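Local coordinates for SusD superfamily protein (Parabacteroides distasonis, PDB 3OTN) that probably binds nutrients such as carbohydrates at the bacterial outer membrane, at residues W82-Y87 / P466-Q471; F133-K138 / A154-I159; A202-Q207 / R430-R435. One frame throughout, in Å; residues are numbered along the deposited sequence. Where two conformers were deposited one is given.

How the contacts relate
The three contacts lie on the helical framework of a SusD-like chain. Contact 1 joins helix 79-100 to the short helix 467-472 near the C-terminus, so the loop it closes encloses the other two. Inside that loop, contact 2 links the exit of helix 108-133 to the start of helix 156-172, and contact 3 follows, bringing 202-207 against the end of helix 424-431. Contacts 1 and 2 have centres about 14 Å apart and touch through Trp83 and Tyr87. Contact 2 meets contact 3, about 17 Å away between centres, where Leu206 packs on Val156 and Lys157. Contacts 1 and 3, about 25 Å apart between centres, do not touch. Both return late segments to earlier ones.

Contact 1 of 3, residues W82-Y87 / P466-Q471; sequences WWQDCY and PLSERQ. With ACT (acetate ion), chain E.
Glu469 lies across one face of the Trp83 indole, where helix 79-100 of the SusD-like helical framework meets the short helix 467-472. The two helical segments approach to 11.2 Å between axes at 66°, and side chains bridge the distance. Over the indole's five-membered ring sits Glu469 CG, 3.7 Å from the centroid, in a CH-pi contact. The Glu469 chain bends at chi2, and its carboxylate is inclined 32° to the indole plane. Its OE2 lies 3.3 Å from CG of Gln84, whose amide is turned steeply to the carboxylate. At the base of the Trp83 side chain, Pro466, in the N-cap position, brings CG to 4.1 Å from Trp83 CB. Ser468 instead sends its hydroxyl to Glu80.

The opposite face of the indole is met by Tyr87, with CE2 3.7 Å above the plane near the rim, while Tyr87 OH is hydrogen-bonded to Pro137 O. An alanine in place of Tyr87 would probably take the phenol ring from that side of Trp83 and leave the Pro137 carbonyl without this partner. At the indole edge, NE1 of Trp83 donates to an acetate oxygen at 3.0 Å, bent to 139° at the hydrogen. The ion, probably from the crystallisation liquor, also sets its methyl carbon 3.2 Å above the centre of the Tyr87 ring.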
loop_
_atom_site.group_PDB
_atom_site.type_symbol
_atom_site.label_atom_id
_atom_site.label_comp_id
_atom_site.label_asym_id
_atom_site.label_seq_id
_atom_site.Cartn_x
_atom_site.Cartn_y
_atom_site.Cartn_z
ATOM N N TRP A 82 4.765 -7.216 10.383
ATOM C CA TRP A 82 3.896 -7.575 9.291
ATOM C C TRP A 82 3.343 -8.975 9.471
ATOM O O TRP A 82 2.146 -9.165 9.306
ATOM C CB TRP A 82 4.577 -7.462 7.933
ATOM C CG TRP A 82 4.591 -6.099 7.345
ATOM C CD1 TRP A 82 5.617 -5.197 7.374
ATOM C CD2 TRP A 82 3.555 -5.498 6.583
ATOM N NE1 TRP A 82 5.272 -4.052 6.696
ATOM C CE2 TRP A 82 4.003 -4.210 6.201
ATOM C CE3 TRP A 82 2.284 -5.906 6.199
ATOM C CZ2 TRP A 82 3.225 -3.342 5.426
ATOM C CZ3 TRP A 82 1.495 -5.028 5.446
ATOM C CH2 TRP A 82 1.988 -3.773 5.046
ATOM N N TRP A 83 4.198 -9.933 9.833
ATOM C CA TRP A 83 3.737 -11.315 10.039
ATOM C C TRP A 83 2.766 -11.446 11.221
ATOM O O TRP A 83 1.702 -11.983 11.085
ATOM C CB TRP A 83 4.936 -12.233 10.278
ATOM C CG TRP A 83 4.611 -13.679 10.372
ATOM C CD1 TRP A 83 4.204 -14.362 11.479
ATOM C CD2 TRP A 83 4.715 -14.626 9.330
ATOM N NE1 TRP A 83 4.029 -15.694 11.186
ATOM C CE2 TRP A 83 4.322 -15.889 9.863
ATOM C CE3 TRP A 83 5.071 -14.543 7.977
ATOM C CZ2 TRP A 83 4.300 -17.053 9.088
ATOM C CZ3 TRP A 83 5.044 -15.714 7.194
ATOM C CH2 TRP A 83 4.675 -16.951 7.764
ATOM N N GLN A 84 3.171 -10.964 12.374
ATOM C CA GLN A 84 2.378 -11.113 13.596
ATOM C C GLN A 84 1.034 -10.391 13.500
ATOM O O GLN A 84 0.005 -10.960 13.889
ATOM C CB GLN A 84 3.152 -10.616 14.810
ATOM C CG GLN A 84 4.374 -11.426 15.122
ATOM C CD GLN A 84 5.206 -10.868 16.282
ATOM O OE1 GLN A 84 4.847 -9.867 16.913
ATOM N NE2 GLN A 84 6.317 -11.538 16.573
ATOM N N ASP A 85 1.021 -9.177 12.947
ATOM C CA ASP A 85 -0.239 -8.410 12.926
ATOM C C ASP A 85 -1.184 -8.889 11.860
ATOM O O ASP A 85 -2.365 -8.883 12.108
ATOM C CB ASP A 85 -0.028 -6.920 12.686
ATOM C CG ASP A 85 0.594 -6.209 13.881
ATOM O OD1 ASP A 85 0.796 -6.812 14.970
ATOM O OD2 ASP A 85 0.921 -5.033 13.685
ATOM N N CYS A 86 -0.677 -9.264 10.674
ATOM C CA CYS A 86 -1.528 -9.900 9.670
ATOM C C CYS A 86 -2.152 -11.169 10.230
ATOM O O CYS A 86 -3.369 -11.377 10.106
ATOM C CB CYS A 86 -0.790 -10.177 8.346
ATOM S SG CYS A 86 -0.535 -8.640 7.374
ATOM N N TYR A 87 -1.346 -12.014 10.869
ATOM C CA TYR A 87 -1.902 -13.240 11.445
ATOM C C TYR A 87 -2.847 -12.971 12.619
ATOM O O TYR A 87 -3.865 -13.667 12.735
ATOM C CB TYR A 87 -0.833 -14.313 11.761
ATOM C CG TYR A 87 -0.609 -15.177 10.534
ATOM C CD1 TYR A 87 -1.595 -16.025 10.070
ATOM C CD2 TYR A 87 0.550 -15.055 9.789
ATOM C CE1 TYR A 87 -1.408 -16.772 8.909
ATOM C CE2 TYR A 87 0.755 -15.806 8.663
ATOM C CZ TYR A 87 -0.230 -16.648 8.210
ATOM O OH TYR A 87 0.002 -17.353 7.038
ATOM N N PRO A 466 10.380 -14.234 9.510
ATOM C CA PRO A 466 11.117 -13.772 10.704
ATOM C C PRO A 466 11.701 -14.877 11.549
ATOM O O PRO A 466 11.037 -15.888 11.791
ATOM C CB PRO A 466 10.036 -13.065 11.529
ATOM C CG PRO A 466 9.033 -12.667 10.611
ATOM C CD PRO A 466 9.014 -13.679 9.485
ATOM N N LEU A 467 12.917 -14.654 12.029
ATOM C CA LEU A 467 13.600 -15.590 12.862
ATOM C C LEU A 467 12.751 -15.944 14.071
ATOM O O LEU A 467 12.667 -17.107 14.399
ATOM C CB LEU A 467 14.946 -15.041 13.345
ATOM C CG LEU A 467 15.789 -16.005 14.199
ATOM C CD1 LEU A 467 16.036 -17.324 13.472
ATOM C CD2 LEU A 467 17.128 -15.330 14.610
ATOM N N SER A 468 12.106 -14.959 14.715
ATOM C CA SER A 468 11.287 -15.267 15.879
ATOM C C SER A 468 10.197 -16.323 15.597
ATOM O O SER A 468 9.949 -17.219 16.423
ATOM C CB SER A 468 10.627 -13.991 16.446
ATOM O OG SER A 468 9.799 -13.399 15.482
ATOM N N GLU A 469 9.538 -16.191 14.452
ATOM C CA GLU A 469 8.486 -17.123 14.029
ATOM C C GLU A 469 9.031 -18.521 13.762
ATOM O O GLU A 469 8.434 -19.503 14.202
ATOM C CB GLU A 469 7.789 -16.596 12.794
ATOM C CG GLU A 469 7.019 -15.296 13.043
ATOM C CD GLU A 469 5.876 -15.453 14.065
ATOM O OE1 GLU A 469 5.246 -16.549 14.163
ATOM O OE2 GLU A 469 5.603 -14.471 14.753
ATOM N N ARG A 470 10.200 -18.594 13.124
ATOM C CA ARG A 470 10.845 -19.882 12.812
ATOM C C ARG A 470 11.359 -20.582 14.061
ATOM O O ARG A 470 11.287 -21.802 14.150
ATOM C CB ARG A 470 11.983 -19.708 11.801
ATOM C CG ARG A 470 11.528 -19.012 10.537
ATOM C CD ARG A 470 11.874 -19.775 9.286
ATOM N NE ARG A 470 13.303 -19.974 9.118
ATOM C CZ ARG A 470 13.858 -21.149 8.868
ATOM N NH1 ARG A 470 13.104 -22.223 8.713
ATOM N NH2 ARG A 470 15.165 -21.238 8.717
ATOM N N GLN A 471 11.876 -19.816 15.040
ATOM C CA GLN A 471 12.329 -20.434 16.313
ATOM C C GLN A 471 11.138 -20.931 17.170
ATOM O O GLN A 471 11.248 -21.960 17.857
ATOM C CB GLN A 471 13.275 -19.506 17.091
ATOM C CG GLN A 471 14.595 -19.245 16.281
ATOM C CD GLN A 471 15.641 -18.469 17.043
ATOM O OE1 GLN A 471 15.328 -17.644 17.897
ATOM N NE2 GLN A 471 16.900 -18.752 16.752
HETATM C C ACT E . 1.550 -18.161 12.005
HETATM O O ACT E . 2.787 -18.319 11.827
HETATM O OXT ACT E . 1.102 -17.698 13.102
HETATM C CH3 ACT E . 0.615 -18.515 10.919
#

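Contact 2 of 3, residues F133-K138 / A154-I159; sequences FGDVPK and APVKEI
Val136 and Ala154 form the tight centre of this contact, pairing as a single antiparallel, hydrogen-bonded bridge. The Ala154 N bond to Val136 O is short and nearly straight (2.8 Å, 166°), whereas the return bond from Val136 N to Ala154 O is weak at 3.3 Å. Beside the bridge the packing is apolar. Ile159 turns CD1 to within 3.6 Å of Lys138 CB, and its CG1 meets CG2 of Val136 at 3.9 Å, the two side chains crossing at about a right angle. Ile159 also touches Tyr126 and Val130 of helix 108-133, which lie against this buried side.

Toward solvent the contact becomes polar and more open. Asp135, partly exposed, accepts a hydrogen bond from Val156 N through OD1 at 2.9 Å, the N-H coming from above the carboxylate plane. The bond takes up an amide of the first turn of helix 156-172, where the helix dipole would probably suit a negative charge. At the other margin the Lys138 chain bends at chi3 (70°), and its NZ makes a salt bridge to Glu158 OE1 at 2.8 Å, again from above the carboxylate; the same amine also forms a salt bridge with Glu162, its stronger partner. The arrangement is a loop joining two consecutive helices, 108-133 and 156-172, whose ends are paired by an isolated antiparallel bridge, within the helical part of a SusD-family protein.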
loop_
_atom_site.group_PDB
_atom_site.type_symbol
_atom_site.label_atom_id
_atom_site.label_comp_id
_atom_site.label_asym_id
_atom_site.label_seq_id
_atom_site.Cartn_x
_atom_site.Cartn_y
_atom_site.Cartn_z
ATOM N N PHE A 133 5.859 -12.492 1.703
ATOM C CA PHE A 133 6.559 -13.677 2.181
ATOM C C PHE A 133 6.433 -14.909 1.340
ATOM O O PHE A 133 7.130 -15.887 1.619
ATOM C CB PHE A 133 6.026 -14.050 3.588
ATOM C CG PHE A 133 6.202 -12.958 4.614
ATOM C CD1 PHE A 133 7.453 -12.706 5.169
ATOM C CD2 PHE A 133 5.116 -12.236 5.069
ATOM C CE1 PHE A 133 7.631 -11.719 6.118
ATOM C CE2 PHE A 133 5.274 -11.243 6.026
ATOM C CZ PHE A 133 6.528 -10.982 6.555
ATOM N N GLY A 134 5.517 -14.927 0.367
ATOM C CA GLY A 134 5.356 -16.088 -0.491
ATOM C C GLY A 134 4.460 -17.106 0.186
ATOM O O GLY A 134 3.382 -16.755 0.640
ATOM N N ASP A 135 4.885 -18.363 0.230
ATOM C CA ASP A 135 4.117 -19.414 0.889
ATOM C C ASP A 135 3.923 -19.037 2.369
ATOM O O ASP A 135 4.861 -18.621 3.002
ATOM C CB ASP A 135 4.873 -20.751 0.820
ATOM C CG ASP A 135 4.948 -21.347 -0.587
ATOM O OD1 ASP A 135 4.468 -20.754 -1.563
ATOM O OD2 ASP A 135 5.533 -22.444 -0.708
ATOM N N VAL A 136 2.720 -19.188 2.882
ATOM C CA VAL A 136 2.402 -18.887 4.289
ATOM C C VAL A 136 1.375 -19.877 4.793
ATOM O O VAL A 136 0.690 -20.536 3.969
ATOM C CB VAL A 136 1.888 -17.458 4.466
ATOM C CG1 VAL A 136 2.979 -16.463 4.099
ATOM C CG2 VAL A 136 0.602 -17.219 3.653
ATOM N N PRO A 137 1.281 -20.049 6.132
ATOM C CA PRO A 137 0.258 -20.948 6.683
ATOM C C PRO A 137 -1.166 -20.610 6.261
ATOM O O PRO A 137 -1.557 -19.460 6.259
ATOM C CB PRO A 137 0.431 -20.783 8.195
ATOM C CG PRO A 137 1.883 -20.459 8.350
ATOM C CD PRO A 137 2.218 -19.613 7.190
ATOM N N LYS A 138 -1.899 -21.650 5.901
ATOM C CA LYS A 138 -3.254 -21.587 5.418
ATOM C C LYS A 138 -4.191 -21.860 6.598
ATOM O O LYS A 138 -4.448 -23.007 6.921
ATOM C CB LYS A 138 -3.422 -22.644 4.330
ATOM C CG LYS A 138 -4.794 -22.692 3.661
ATOM C CD LYS A 138 -4.759 -23.588 2.414
ATOM C CE LYS A 138 -4.620 -25.015 2.734
ATOM N NZ LYS A 138 -4.722 -25.854 1.493
ATOM N N ALA A 154 1.883 -23.020 3.320
ATOM C CA ALA A 154 1.168 -23.652 2.216
ATOM C C ALA A 154 1.543 -22.898 0.925
ATOM O O ALA A 154 1.934 -21.705 0.981
ATOM C CB ALA A 154 -0.344 -23.593 2.474
ATOM N N PRO A 155 1.385 -23.547 -0.238
ATOM C CA PRO A 155 1.743 -22.827 -1.479
ATOM C C PRO A 155 0.962 -21.537 -1.684
ATOM O O PRO A 155 -0.219 -21.488 -1.358
ATOM C CB PRO A 155 1.404 -23.832 -2.580
ATOM C CG PRO A 155 1.576 -25.182 -1.926
ATOM C CD PRO A 155 1.132 -24.988 -0.489
ATOM N N VAL A 156 1.613 -20.516 -2.233
ATOM C CA VAL A 156 0.944 -19.280 -2.596
ATOM C C VAL A 156 -0.350 -19.561 -3.374
ATOM O O VAL A 156 -1.417 -19.045 -3.021
ATOM C CB VAL A 156 1.876 -18.313 -3.425
ATOM C CG1 VAL A 156 1.067 -17.160 -4.046
ATOM C CG2 VAL A 156 2.985 -17.731 -2.557
ATOM N N LYS A 157 -0.284 -20.411 -4.396
ATOM C CA LYS A 157 -1.473 -20.704 -5.215
ATOM C C LYS A 157 -2.682 -21.185 -4.402
ATOM O O LYS A 157 -3.816 -20.757 -4.662
ATOM C CB LYS A 157 -1.157 -21.696 -6.346
ATOM C CG LYS A 157 -2.274 -21.745 -7.415
ATOM C CD LYS A 157 -1.838 -22.584 -8.635
ATOM C CE LYS A 157 -2.839 -22.470 -9.816
ATOM N NZ LYS A 157 -4.174 -22.964 -9.433
ATOM N N GLU A 158 -2.436 -22.015 -3.396
ATOM C CA GLU A 158 -3.497 -22.460 -2.501
ATOM C C GLU A 158 -4.112 -21.318 -1.674
ATOM O O GLU A 158 -5.324 -21.301 -1.458
ATOM C CB GLU A 158 -3.021 -23.603 -1.574
ATOM C CG GLU A 158 -2.659 -24.946 -2.265
ATOM C CD GLU A 158 -2.175 -26.022 -1.261
ATOM O OE1 GLU A 158 -2.420 -25.854 -0.047
ATOM O OE2 GLU A 158 -1.560 -27.034 -1.676
ATOM N N ILE A 159 -3.293 -20.382 -1.205
ATOM C CA ILE A 159 -3.791 -19.260 -0.421
ATOM C C ILE A 159 -4.732 -18.429 -1.312
ATOM O O ILE A 159 -5.838 -18.084 -0.901
ATOM C CB ILE A 159 -2.667 -18.343 0.128
ATOM C CG1 ILE A 159 -1.678 -19.085 1.052
ATOM C CG2 ILE A 159 -3.258 -17.117 0.803
ATOM C CD1 ILE A 159 -2.328 -19.904 2.190
#

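Contact 3 of 3, residues A202-Q207 / R430-R435; sequences AGYPLQ and RTRKIR. With ACT (acetate ion), chain I.
Tyr204 meets Arg430 and Arg432 where the loop after helix 187-202 turns through a cis peptide bond before Pro205 and packs on the end of helix 424-431. This is a loop-to-helix-end contact at the surface of the SusD-like fold, and Arg432, with positive phi, carries the chain out of the helix toward strand 433-435.

One backbone hydrogen bond joins the segments. Tyr204 N donates to Arg430 O at 2.8 Å and 174°, nearly straight, while Arg430 CA approaches Tyr204 O at 3.4 Å in a CA-H...O contact. Gly203 lies close beside the same Arg430 carbonyl, where a side chain would collide with its oxygen.

Side-chain packing is carried by the Tyr204 ring and the extended chain of Arg432, which cross at about a right angle. Arg432 CD sits over one face of the ring, 3.8 Å from the centroid, in a CH-pi contact. Beyond it the guanidinium lies only 13° from parallel to the ring, with CZ 3.5 Å from Tyr204 CD1. Its NH2 reaches on to Pro205 CB at 3.8 Å.

The remaining polar groups find partners away from the loop. The Arg430 guanidinium runs away from it to salt bridges with Glu369 and Asp427. Thr431 OG1, itself bonded to Asp427 O, accepts from Lys433 N in an ST turn. Farther along the strand, Arg435 receives an acetate ion, probably from the crystallisation liquor, at the guanidinium edge: NH1 and NH2 both donate to the same acetate oxygen, NH1 at 3.0 Å.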
loop_
_atom_site.group_PDB
_atom_site.type_symbol
_atom_site.label_atom_id
_atom_site.label_comp_id
_atom_site.label_asym_id
_atom_site.label_seq_id
_atom_site.Cartn_x
_atom_site.Cartn_y
_atom_site.Cartn_z
ATOM N N ALA A 202 -2.266 -13.088 -12.441
ATOM C CA ALA A 202 -1.822 -13.187 -13.829
ATOM C C ALA A 202 -0.323 -12.919 -13.988
ATOM O O ALA A 202 0.296 -13.419 -14.926
ATOM C CB ALA A 202 -2.614 -12.242 -14.733
ATOM N N GLY A 203 0.242 -12.125 -13.087
ATOM C CA GLY A 203 1.673 -11.826 -13.069
ATOM C C GLY A 203 2.442 -12.824 -12.232
ATOM O O GLY A 203 1.958 -13.923 -11.937
ATOM N N TYR A 204 3.632 -12.435 -11.824
ATOM C CA TYR A 204 4.490 -13.324 -11.031
ATOM C C TYR A 204 4.137 -13.266 -9.541
ATOM O O TYR A 204 3.735 -12.205 -9.047
ATOM C CB TYR A 204 5.952 -12.973 -11.234
ATOM C CG TYR A 204 6.505 -13.242 -12.631
ATOM C CD1 TYR A 204 6.923 -14.533 -13.025
ATOM C CD2 TYR A 204 6.693 -12.189 -13.535
ATOM C CE1 TYR A 204 7.486 -14.753 -14.293
ATOM C CE2 TYR A 204 7.229 -12.405 -14.799
ATOM C CZ TYR A 204 7.612 -13.671 -15.176
ATOM O OH TYR A 204 8.148 -13.818 -16.424
ATOM N N PRO A 205 4.343 -14.380 -8.807
ATOM C CA PRO A 205 4.920 -15.658 -9.273
ATOM C C PRO A 205 3.973 -16.633 -10.002
ATOM O O PRO A 205 4.467 -17.558 -10.667
ATOM C CB PRO A 205 5.391 -16.320 -7.964
ATOM C CG PRO A 205 4.408 -15.842 -6.955
ATOM C CD PRO A 205 4.108 -14.406 -7.348
ATOM N N LEU A 206 2.656 -16.480 -9.871
ATOM C CA LEU A 206 1.742 -17.563 -10.291
ATOM C C LEU A 206 1.563 -17.729 -11.817
ATOM O O LEU A 206 1.360 -18.836 -12.285
ATOM C CB LEU A 206 0.377 -17.447 -9.610
ATOM C CG LEU A 206 0.355 -17.605 -8.095
ATOM C CD1 LEU A 206 -1.110 -17.509 -7.638
ATOM C CD2 LEU A 206 1.027 -18.905 -7.628
ATOM N N GLN A 207 1.613 -16.629 -12.554
ATOM C CA GLN A 207 1.429 -16.603 -14.007
ATOM C C GLN A 207 0.214 -17.396 -14.413
ATOM O O GLN A 207 0.307 -18.323 -15.203
ATOM C CB GLN A 207 2.669 -17.125 -14.711
ATOM C CG GLN A 207 3.883 -16.275 -14.442
ATOM C CD GLN A 207 5.060 -16.725 -15.292
ATOM O OE1 GLN A 207 5.747 -17.696 -14.967
ATOM N NE2 GLN A 207 5.299 -16.005 -16.382
ATOM N N ARG A 430 5.281 -8.414 -9.341
ATOM C CA ARG A 430 4.347 -9.067 -10.257
ATOM C C ARG A 430 4.742 -8.961 -11.730
ATOM O O ARG A 430 4.370 -9.835 -12.509
ATOM C CB ARG A 430 2.881 -8.636 -10.007
ATOM C CG ARG A 430 2.552 -7.244 -10.390
ATOM C CD ARG A 430 1.102 -6.908 -10.027
ATOM N NE ARG A 430 0.914 -5.484 -10.220
ATOM C CZ ARG A 430 0.840 -4.892 -11.417
ATOM N NH1 ARG A 430 0.866 -5.606 -12.559
ATOM N NH2 ARG A 430 0.731 -3.584 -11.477
ATOM N N THR A 431 5.521 -7.939 -12.097
ATOM C CA THR A 431 6.038 -7.812 -13.453
ATOM C C THR A 431 7.454 -8.394 -13.577
ATOM O O THR A 431 7.872 -8.726 -14.672
ATOM C CB THR A 431 6.080 -6.338 -13.914
ATOM O OG1 THR A 431 6.974 -5.566 -13.090
ATOM C CG2 THR A 431 4.708 -5.720 -13.858
ATOM N N ARG A 432 8.186 -8.502 -12.460
ATOM C CA ARG A 432 9.647 -8.789 -12.438
ATOM C C ARG A 432 10.412 -7.833 -13.365
ATOM O O ARG A 432 11.350 -8.233 -14.047
ATOM C CB ARG A 432 9.958 -10.268 -12.718
ATOM C CG ARG A 432 9.545 -11.122 -11.511
ATOM C CD ARG A 432 9.910 -12.551 -11.614
ATOM N NE ARG A 432 9.284 -13.299 -10.518
ATOM C CZ ARG A 432 9.310 -14.626 -10.420
ATOM N NH1 ARG A 432 9.933 -15.346 -11.337
ATOM N NH2 ARG A 432 8.702 -15.247 -9.416
ATOM N N LYS A 433 9.981 -6.571 -13.344
ATOM C CA LYS A 433 10.617 -5.482 -14.071
ATOM C C LYS A 433 10.832 -4.313 -13.121
ATOM O O LYS A 433 9.985 -4.018 -12.285
ATOM C CB LYS A 433 9.772 -5.020 -15.270
ATOM C CG LYS A 433 9.501 -6.092 -16.330
ATOM C CD LYS A 433 10.644 -6.272 -17.289
ATOM C CE LYS A 433 10.275 -7.269 -18.389
ATOM N NZ LYS A 433 11.496 -7.524 -19.186
ATOM N N ILE A 434 11.967 -3.640 -13.275
ATOM C CA ILE A 434 12.297 -2.434 -12.513
ATOM C C ILE A 434 12.570 -1.281 -13.506
ATOM O O ILE A 434 13.384 -1.419 -14.451
ATOM C CB ILE A 434 13.545 -2.685 -11.669
ATOM C CG1 ILE A 434 13.180 -3.583 -10.470
ATOM C CG2 ILE A 434 14.181 -1.374 -11.195
ATOM C CD1 ILE A 434 14.403 -4.012 -9.635
ATOM N N ARG A 435 11.896 -0.153 -13.294
ATOM C CA ARG A 435 12.138 1.016 -14.123
ATOM C C ARG A 435 13.513 1.624 -13.781
ATOM O O ARG A 435 13.770 1.983 -12.644
ATOM C CB ARG A 435 11.044 2.069 -13.920
ATOM C CG ARG A 435 11.052 3.144 -14.977
ATOM C CD ARG A 435 10.050 4.257 -14.672
ATOM N NE ARG A 435 9.838 5.072 -15.857
ATOM C CZ ARG A 435 10.621 6.067 -16.262
ATOM N NH1 ARG A 435 11.719 6.436 -15.579
ATOM N NH2 ARG A 435 10.300 6.710 -17.372
HETATM C C ACT I . 13.511 9.077 -18.040
HETATM O O ACT I . 12.729 8.760 -17.108
HETATM O OXT ACT I . 14.707 9.118 -17.718
HETATM C CH3 ACT I . 13.098 9.383 -19.453
#